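Local coordinates for protein aminoacyl-histidine dipeptidase (Vibrio alginolyticus, PDB 3MRU) that probably hydrolyses dipeptides, including the aminoacyl-histidine type such as carnosine, as a zinc-dependent metallopeptidase of the M20 family, at residues 126-137 against 475-484; 182-190 against 369-380. All coordinates share one frame; numbering follows the deposited sequence.

Following the chain from the N terminus, helix 124-132 and the turn after it supply the first half of contact 1, whose partner, helix 469-485, comes near the C terminus. The long excursion between them holds contact 2, so contact 2 is nested within the loop that contact 1 closes. Inside it, strand 181-199 leaves the zinc-bearing part of the fold and pairs with the end of strand 361-370, just before helix 373-389. Contact 1 ties two helices together within the catalytic part; contact 2 joins strand to strand and helix at the root of the second lobe. Their centres lie about 34 Å apart and they do not touch.

Contact 1 (126-137 against 475-484); sequences SCLAVLASKEIK and FWDQMVALLE
W476 lays the six-membered end of its indole against helix 124-132, with CZ3 3.3 Å from A129 CB and 3.6 Å from V130 CG2. The carbonyl O of S126 lies at the indole edge, near the ring plane, while V480 CG2, one turn on in the same helix as W476, sits over one face. Having CG anti to the backbone N (chi1 166°) turns this wide ring toward the partner helix, where the small A129 lets it come close. The axes of 126-132 and 475-484 run 11.3 Å apart at 48°, a gap bridged by large side chains. V130 and L483 meet tip to tip, CG1 to CD1 at 3.6 Å, and S126 sets its CB at the edge of the F475 ring. Beyond the helix, I136 crosses V480 obliquely, its CD1 3.5 Å from V480 CG2. There the extended side chain of E484 takes the backbone N-H of K137 on the anti side of OE2, N to OE2 2.6 Å. L77 touches both V130 and M479, placing the two helices against the six-stranded mixed sheet containing strand 75-80. The chemistry thus grades from largely apolar contact between the helices to a carboxylate that holds the turn after 124-132 through a main-chain N-H.

Contact 2 (182-190 against 369-380); sequences MGCAGGIDG and RSLIDSGRSQVE
A short antiparallel pairing, at the root of the lobe that strand 181-199 enters, joins 186-187 to 369-370, and the chain then turns into helix 373-389. G186 and S370 form the hydrogen-bonded pair: G186 N bonds to S370 O, and S370 N returns a bond to G186 O at 3.3 Å. G187 and R369 make the adjoining non-hydrogen-bonded pair, their CA atoms 4.3 Å apart. At the end of the pairing, L371 CD2 packs 3.5 Å from C184 C and reaches on to A185 CB. On the helix side, the missing side chain of G186 lets those of D373 and R376 lie over the strand; R376 CD is 3.7 Å from G187 C, with G187 O over one face of the guanidinium. The bend at chi3 (58°) brings the R376 side chain across I188 at about a right angle, NE 3.6 Å from I188 CG2. E380 OE2 lies at the guanidinium edge, in plane, and accepts from both NE and NH2, each at 3.3 Å. D373 completes this network through a long salt bridge to R376, while its OD1 also accepts from G402 N. S370 OG bonds to I372 O, and R369 NE bonds to S220 OG. With NE and NH2 of R376 both directed at E380 OE2, the guanidinium's rotation is probably restrained, and the two carboxylates would be expected to offset its charge where it lies against the strand.

Contact 1 (126-137 against 475-484)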
loop_
_atom_site.group_PDB
_atom_site.type_symbol
_atom_site.label_atom_id
_atom_site.label_comp_id
_atom_site.label_asym_id
_atom_site.label_seq_id
_atom_site.Cartn_x
_atom_site.Cartn_y
_atom_site.Cartn_z
ATOM N N SER A 126 22.973 3.043 4.933
ATOM C CA SER A 126 22.843 4.259 5.687
ATOM C C SER A 126 22.880 3.942 7.178
ATOM O O SER A 126 23.706 4.475 7.906
ATOM C CB SER A 126 21.539 4.944 5.303
ATOM O OG SER A 126 21.196 5.973 6.213
ATOM N N CYS A 127 21.998 3.057 7.628
ATOM C CA CYS A 127 21.963 2.708 9.042
ATOM C C CYS A 127 23.336 2.286 9.498
ATOM O O CYS A 127 23.853 2.782 10.489
ATOM C CB CYS A 127 20.975 1.574 9.290
ATOM S SG CYS A 127 19.278 2.117 9.511
ATOM N N LEU A 128 23.921 1.375 8.737
ATOM C CA LEU A 128 25.240 0.854 9.023
ATOM C C LEU A 128 26.348 1.899 8.989
ATOM O O LEU A 128 27.271 1.858 9.800
ATOM C CB LEU A 128 25.557 -0.251 8.043
ATOM C CG LEU A 128 25.539 -1.639 8.654
ATOM C CD1 LEU A 128 24.377 -1.831 9.603
ATOM C CD2 LEU A 128 25.512 -2.632 7.511
ATOM N N ALA A 129 26.264 2.820 8.039
ATOM C CA ALA A 129 27.200 3.928 7.997
ATOM C C ALA A 129 27.183 4.711 9.314
ATOM O O ALA A 129 28.227 4.928 9.897
ATOM C CB ALA A 129 26.918 4.826 6.810
ATOM N N VAL A 130 26.009 5.110 9.789
ATOM C CA VAL A 130 25.880 5.825 11.079
ATOM C C VAL A 130 26.497 5.035 12.241
ATOM O O VAL A 130 27.212 5.597 13.066
ATOM C CB VAL A 130 24.390 6.212 11.422
ATOM C CG1 VAL A 130 24.253 6.688 12.868
ATOM C CG2 VAL A 130 23.851 7.271 10.451
ATOM N N LEU A 131 26.233 3.740 12.311
ATOM C CA LEU A 131 26.831 2.938 13.360
ATOM C C LEU A 131 28.360 3.034 13.337
ATOM O O LEU A 131 28.969 3.292 14.374
ATOM C CB LEU A 131 26.377 1.485 13.249
ATOM C CG LEU A 131 24.987 1.150 13.799
ATOM C CD1 LEU A 131 24.584 -0.268 13.381
ATOM C CD2 LEU A 131 24.939 1.331 15.324
ATOM N N ALA A 132 28.964 2.851 12.158
ATOM C CA ALA A 132 30.412 2.928 11.983
ATOM C C ALA A 132 30.973 4.343 12.112
ATOM O O ALA A 132 32.088 4.516 12.592
ATOM C CB ALA A 132 30.823 2.324 10.671
ATOM N N SER A 133 30.210 5.350 11.699
ATOM C CA SER A 133 30.657 6.753 11.735
ATOM C C SER A 133 31.262 7.197 13.068
ATOM O O SER A 133 30.702 6.920 14.132
ATOM C CB SER A 133 29.510 7.691 11.389
ATOM O OG SER A 133 29.974 9.024 11.359
ATOM N N LYS A 134 32.396 7.897 13.008
ATOM C CA LYS A 134 33.056 8.402 14.234
ATOM C C LYS A 134 32.772 9.880 14.556
ATOM O O LYS A 134 33.061 10.351 15.660
ATOM C CB LYS A 134 34.545 8.028 14.253
ATOM C CG LYS A 134 34.782 6.608 14.753
ATOM C CD LYS A 134 36.179 6.103 14.344
ATOM C CE LYS A 134 36.324 4.618 14.635
ATOM N NZ LYS A 134 36.199 4.347 16.108
ATOM N N GLU A 135 32.177 10.597 13.612
ATOM C CA GLU A 135 32.068 12.036 13.750
ATOM C C GLU A 135 30.675 12.647 13.618
ATOM O O GLU A 135 30.554 13.856 13.379
ATOM C CB GLU A 135 33.021 12.659 12.726
ATOM C CG GLU A 135 32.929 12.060 11.326
ATOM C CD GLU A 135 33.534 12.959 10.243
ATOM O OE1 GLU A 135 33.498 14.200 10.422
ATOM O OE2 GLU A 135 34.024 12.429 9.206
ATOM N N ILE A 136 29.633 11.826 13.764
ATOM C CA ILE A 136 28.282 12.357 13.888
ATOM C C ILE A 136 28.056 12.427 15.383
ATOM O O ILE A 136 28.194 11.429 16.095
ATOM C CB ILE A 136 27.232 11.486 13.196
ATOM C CG1 ILE A 136 27.620 11.227 11.751
ATOM C CG2 ILE A 136 25.833 12.132 13.274
ATOM C CD1 ILE A 136 27.752 12.460 10.814
ATOM N N LYS A 137 27.720 13.626 15.842
ATOM C CA LYS A 137 27.438 13.884 17.249
ATOM C C LYS A 137 25.991 13.514 17.513
ATOM O O LYS A 137 25.124 14.383 17.517
ATOM C CB LYS A 137 27.700 15.354 17.610
ATOM C CG LYS A 137 29.051 15.581 18.270
ATOM C CD LYS A 137 29.630 16.945 17.925
ATOM C CE LYS A 137 30.990 17.135 18.618
ATOM N NZ LYS A 137 31.903 18.046 17.832
ATOM N N PHE A 475 19.982 12.327 0.982
ATOM C CA PHE A 475 19.350 11.474 1.957
ATOM C C PHE A 475 20.235 11.458 3.189
ATOM O O PHE A 475 19.769 11.692 4.304
ATOM C CB PHE A 475 19.139 10.064 1.407
ATOM C CG PHE A 475 18.830 9.058 2.455
ATOM C CD1 PHE A 475 19.755 8.120 2.818
ATOM C CD2 PHE A 475 17.633 9.070 3.116
ATOM C CE1 PHE A 475 19.480 7.200 3.817
ATOM C CE2 PHE A 475 17.366 8.142 4.124
ATOM C CZ PHE A 475 18.289 7.215 4.462
ATOM N N TRP A 476 21.526 11.234 2.981
ATOM C CA TRP A 476 22.435 11.066 4.101
ATOM C C TRP A 476 22.654 12.397 4.844
ATOM O O TRP A 476 22.917 12.411 6.053
ATOM C CB TRP A 476 23.738 10.416 3.629
ATOM C CG TRP A 476 24.831 10.497 4.621
ATOM C CD1 TRP A 476 25.737 11.507 4.739
ATOM C CD2 TRP A 476 25.151 9.545 5.653
ATOM N NE1 TRP A 476 26.596 11.251 5.784
ATOM C CE2 TRP A 476 26.264 10.053 6.358
ATOM C CE3 TRP A 476 24.614 8.312 6.042
ATOM C CZ2 TRP A 476 26.842 9.380 7.441
ATOM C CZ3 TRP A 476 25.199 7.637 7.124
ATOM C CH2 TRP A 476 26.298 8.179 7.807
ATOM N N ASP A 477 22.510 13.511 4.128
ATOM C CA ASP A 477 22.734 14.826 4.722
ATOM C C ASP A 477 21.673 15.208 5.728
ATOM O O ASP A 477 21.998 15.792 6.762
ATOM C CB ASP A 477 22.852 15.908 3.654
ATOM C CG ASP A 477 24.226 15.951 3.020
ATOM O OD1 ASP A 477 25.231 15.786 3.748
ATOM O OD2 ASP A 477 24.301 16.157 1.788
ATOM N N GLN A 478 20.412 14.898 5.435
ATOM C CA GLN A 478 19.371 15.077 6.448
ATOM C C GLN A 478 19.374 13.953 7.453
ATOM O O GLN A 478 19.063 14.169 8.630
ATOM C CB GLN A 478 17.998 15.232 5.841
ATOM C CG GLN A 478 17.920 14.670 4.469
ATOM C CD GLN A 478 16.680 15.141 3.764
ATOM O OE1 GLN A 478 15.619 15.253 4.390
ATOM N NE2 GLN A 478 16.800 15.445 2.458
ATOM N N MET A 479 19.747 12.760 7.016
ATOM C CA MET A 479 19.839 11.663 7.946
ATOM C C MET A 479 20.819 12.067 9.047
ATOM O O MET A 479 20.650 11.709 10.212
ATOM C CB MET A 479 20.280 10.390 7.230
ATOM C CG MET A 479 19.493 9.104 7.614
ATOM S SD MET A 479 20.060 8.214 9.108
ATOM C CE MET A 479 19.205 9.130 10.386
ATOM N N VAL A 480 21.828 12.853 8.678
ATOM C CA VAL A 480 22.767 13.380 9.669
ATOM C C VAL A 480 22.200 14.587 10.384
ATOM O O VAL A 480 22.149 14.613 11.614
ATOM C CB VAL A 480 24.095 13.820 9.054
ATOM C CG1 VAL A 480 24.830 14.708 10.029
ATOM C CG2 VAL A 480 24.943 12.618 8.684
ATOM N N ALA A 481 21.769 15.570 9.590
ATOM C CA ALA A 481 21.251 16.828 10.094
ATOM C C ALA A 481 20.332 16.564 11.260
ATOM O O ALA A 481 20.571 17.073 12.365
ATOM C CB ALA A 481 20.527 17.559 9.013
ATOM N N LEU A 482 19.308 15.738 11.056
ATOM C CA LEU A 482 18.387 15.525 12.159
ATOM C C LEU A 482 18.963 14.717 13.314
ATOM O O LEU A 482 18.818 15.131 14.462
ATOM C CB LEU A 482 16.988 15.056 11.729
ATOM C CG LEU A 482 16.692 13.879 10.820
ATOM C CD1 LEU A 482 16.957 12.551 11.481
ATOM C CD2 LEU A 482 15.245 13.994 10.522
ATOM N N LEU A 483 19.637 13.601 13.035
ATOM C CA LEU A 483 20.213 12.791 14.116
ATOM C C LEU A 483 20.856 13.633 15.230
ATOM O O LEU A 483 20.916 13.208 16.384
ATOM C CB LEU A 483 21.247 11.819 13.561
ATOM C CG LEU A 483 20.830 10.380 13.272
ATOM C CD1 LEU A 483 22.010 9.560 12.764
ATOM C CD2 LEU A 483 20.256 9.746 14.506
ATOM N N GLU A 484 21.336 14.822 14.866
ATOM C CA GLU A 484 21.998 15.736 15.798
ATOM C C GLU A 484 21.034 16.807 16.261
ATOM O O GLU A 484 21.182 17.351 17.367
ATOM C CB GLU A 484 23.234 16.371 15.152
ATOM C CG GLU A 484 24.242 15.324 14.704
ATOM C CD GLU A 484 25.486 15.908 14.086
ATOM O OE1 GLU A 484 25.372 16.983 13.456
ATOM O OE2 GLU A 484 26.571 15.283 14.212
#

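Contact 2 (182-190 against 369-380)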
loop_
_atom_site.group_PDB
_atom_site.type_symbol
_atom_site.label_atom_id
_atom_site.label_comp_id
_atom_site.label_asym_id
_atom_site.label_seq_id
_atom_site.Cartn_x
_atom_site.Cartn_y
_atom_site.Cartn_z
ATOM N N MET A 182 4.168 10.800 7.477
ATOM C CA MET A 182 3.841 10.928 8.891
ATOM C C MET A 182 2.683 10.018 9.272
ATOM O O MET A 182 2.292 9.949 10.452
ATOM C CB MET A 182 3.544 12.378 9.276
ATOM C CG MET A 182 2.456 13.047 8.459
ATOM S SD MET A 182 2.273 14.788 8.898
ATOM C CE MET A 182 1.906 14.703 10.669
ATOM N N GLY A 183 2.148 9.312 8.278
ATOM C CA GLY A 183 1.071 8.377 8.527
ATOM C C GLY A 183 0.702 7.554 7.321
ATOM O O GLY A 183 1.012 7.916 6.168
ATOM N N CYS A 184 0.023 6.436 7.595
ATOM C CA CYS A 184 -0.599 5.634 6.536
ATOM C C CYS A 184 -1.867 4.921 6.999
ATOM O O CYS A 184 -2.174 4.876 8.184
ATOM C CB CYS A 184 0.402 4.632 5.947
ATOM S SG CYS A 184 0.953 3.427 7.122
ATOM N N ALA A 185 -2.583 4.368 6.032
ATOM C CA ALA A 185 -3.803 3.619 6.284
ATOM C C ALA A 185 -3.546 2.154 6.598
ATOM O O ALA A 185 -2.698 1.512 5.980
ATOM C CB ALA A 185 -4.740 3.740 5.082
ATOM N N GLY A 186 -4.291 1.630 7.564
ATOM C CA GLY A 186 -4.384 0.192 7.775
ATOM C C GLY A 186 -5.354 -0.316 6.743
ATOM O O GLY A 186 -5.798 0.441 5.874
ATOM N N GLY A 187 -5.688 -1.591 6.809
ATOM C CA GLY A 187 -6.694 -2.103 5.901
ATOM C C GLY A 187 -7.312 -3.377 6.405
ATOM O O GLY A 187 -6.852 -3.923 7.407
ATOM N N ILE A 188 -8.349 -3.848 5.719
ATOM C CA ILE A 188 -8.914 -5.149 6.004
ATOM C C ILE A 188 -9.808 -5.608 4.858
ATOM O O ILE A 188 -10.589 -4.818 4.313
ATOM C CB ILE A 188 -9.689 -5.100 7.293
ATOM C CG1 ILE A 188 -10.075 -6.501 7.747
ATOM C CG2 ILE A 188 -10.879 -4.168 7.146
ATOM C CD1 ILE A 188 -11.217 -7.159 7.085
ATOM N N ASP A 189 -9.676 -6.880 4.485
ATOM C CA ASP A 189 -10.440 -7.452 3.402
ATOM C C ASP A 189 -11.737 -7.876 3.979
ATOM O O ASP A 189 -11.767 -8.466 5.037
ATOM C CB ASP A 189 -9.758 -8.702 2.862
ATOM C CG ASP A 189 -8.336 -8.440 2.342
ATOM O OD1 ASP A 189 -8.154 -7.507 1.521
ATOM O OD2 ASP A 189 -7.396 -9.185 2.738
ATOM N N GLY A 190 -12.816 -7.567 3.271
ATOM C CA GLY A 190 -14.163 -8.054 3.600
ATOM C C GLY A 190 -14.799 -8.857 2.475
ATOM O O GLY A 190 -14.468 -8.682 1.296
ATOM N N ARG A 369 -10.029 0.757 4.123
ATOM C CA ARG A 369 -8.784 1.397 4.509
ATOM C C ARG A 369 -9.074 2.471 5.528
ATOM O O ARG A 369 -10.166 3.056 5.526
ATOM C CB ARG A 369 -8.166 2.060 3.317
ATOM C CG ARG A 369 -7.683 1.128 2.311
ATOM C CD ARG A 369 -7.234 1.946 1.148
ATOM N NE ARG A 369 -6.806 1.122 0.027
ATOM C CZ ARG A 369 -5.774 0.293 0.068
ATOM N NH1 ARG A 369 -5.082 0.149 1.192
ATOM N NH2 ARG A 369 -5.463 -0.415 -1.003
ATOM N N SER A 370 -8.091 2.738 6.388
ATOM C CA SER A 370 -8.201 3.791 7.384
ATOM C C SER A 370 -6.864 4.088 8.062
ATOM O O SER A 370 -6.026 3.199 8.211
ATOM C CB SER A 370 -9.318 3.475 8.376
ATOM O OG SER A 370 -9.394 4.519 9.322
ATOM N N LEU A 371 -6.708 5.339 8.506
ATOM C CA LEU A 371 -5.546 5.769 9.271
ATOM C C LEU A 371 -5.879 5.484 10.720
ATOM O O LEU A 371 -5.088 4.861 11.431
ATOM C CB LEU A 371 -5.261 7.253 9.098
ATOM C CG LEU A 371 -5.408 7.907 7.727
ATOM C CD1 LEU A 371 -5.207 9.395 7.869
ATOM C CD2 LEU A 371 -4.401 7.354 6.748
ATOM N N ILE A 372 -7.051 5.926 11.171
ATOM C CA ILE A 372 -7.481 5.527 12.516
ATOM C C ILE A 372 -8.071 4.105 12.462
ATOM O O ILE A 372 -9.048 3.842 11.758
ATOM C CB ILE A 372 -8.443 6.547 13.215
ATOM C CG1 ILE A 372 -7.825 7.957 13.244
ATOM C CG2 ILE A 372 -8.780 6.067 14.649
ATOM C CD1 ILE A 372 -6.556 8.149 14.089
ATOM N N ASP A 373 -7.454 3.187 13.191
ATOM C CA ASP A 373 -7.910 1.811 13.183
ATOM C C ASP A 373 -9.276 1.699 13.837
ATOM O O ASP A 373 -10.025 0.743 13.594
ATOM C CB ASP A 373 -6.890 0.912 13.871
ATOM C CG ASP A 373 -5.539 0.893 13.139
ATOM O OD1 ASP A 373 -5.527 1.098 11.890
ATOM O OD2 ASP A 373 -4.494 0.681 13.814
ATOM N N SER A 374 -9.598 2.694 14.657
ATOM C CA SER A 374 -10.908 2.805 15.270
ATOM C C SER A 374 -12.004 2.993 14.185
ATOM O O SER A 374 -13.075 2.362 14.228
ATOM C CB SER A 374 -10.860 3.958 16.262
ATOM O OG SER A 374 -12.140 4.268 16.757
ATOM N N GLY A 375 -11.704 3.826 13.189
ATOM C CA GLY A 375 -12.606 4.041 12.064
ATOM C C GLY A 375 -12.760 2.847 11.138
ATOM O O GLY A 375 -13.770 2.700 10.463
ATOM N N ARG A 376 -11.759 1.983 11.098
ATOM C CA ARG A 376 -11.822 0.818 10.242
ATOM C C ARG A 376 -12.834 -0.143 10.779
ATOM O O ARG A 376 -13.523 -0.771 10.021
ATOM C CB ARG A 376 -10.472 0.145 10.205
ATOM C CG ARG A 376 -10.125 -0.431 8.859
ATOM C CD ARG A 376 -8.981 -1.387 9.003
ATOM N NE ARG A 376 -9.340 -2.428 9.947
ATOM C CZ ARG A 376 -8.532 -2.824 10.905
ATOM N NH1 ARG A 376 -7.352 -2.245 11.014
ATOM N NH2 ARG A 376 -8.902 -3.774 11.747
ATOM N N SER A 377 -12.901 -0.253 12.101
ATOM C CA SER A 377 -13.935 -1.021 12.786
ATOM C C SER A 377 -15.281 -0.404 12.561
ATOM O O SER A 377 -16.232 -1.098 12.221
ATOM C CB SER A 377 -13.719 -1.004 14.297
ATOM O OG SER A 377 -12.674 -1.880 14.649
ATOM N N GLN A 378 -15.368 0.901 12.779
ATOM C CA GLN A 378 -16.616 1.590 12.572
ATOM C C GLN A 378 -17.215 1.068 11.259
ATOM O O GLN A 378 -18.329 0.527 11.263
ATOM C CB GLN A 378 -16.368 3.100 12.533
ATOM C CG GLN A 378 -17.617 3.977 12.510
ATOM C CD GLN A 378 -17.989 4.484 11.098
ATOM O OE1 GLN A 378 -18.631 3.769 10.298
ATOM N NE2 GLN A 378 -17.598 5.735 10.796
ATOM N N VAL A 379 -16.454 1.162 10.169
ATOM C CA VAL A 379 -16.892 0.710 8.849
ATOM C C VAL A 379 -17.204 -0.784 8.761
ATOM O O VAL A 379 -18.130 -1.180 8.070
ATOM C CB VAL A 379 -15.891 1.092 7.714
ATOM C CG1 VAL A 379 -16.410 0.648 6.337
ATOM C CG2 VAL A 379 -15.634 2.583 7.681
ATOM N N GLU A 380 -16.433 -1.622 9.432
ATOM C CA GLU A 380 -16.699 -3.049 9.362
ATOM C C GLU A 380 -18.115 -3.272 9.894
ATOM O O GLU A 380 -18.906 -4.032 9.309
ATOM C CB GLU A 380 -15.691 -3.854 10.185
ATOM C CG GLU A 380 -14.214 -3.772 9.778
ATOM C CD GLU A 380 -13.246 -4.402 10.838
ATOM O OE1 GLU A 380 -13.705 -5.265 11.642
ATOM O OE2 GLU A 380 -12.023 -4.043 10.867
#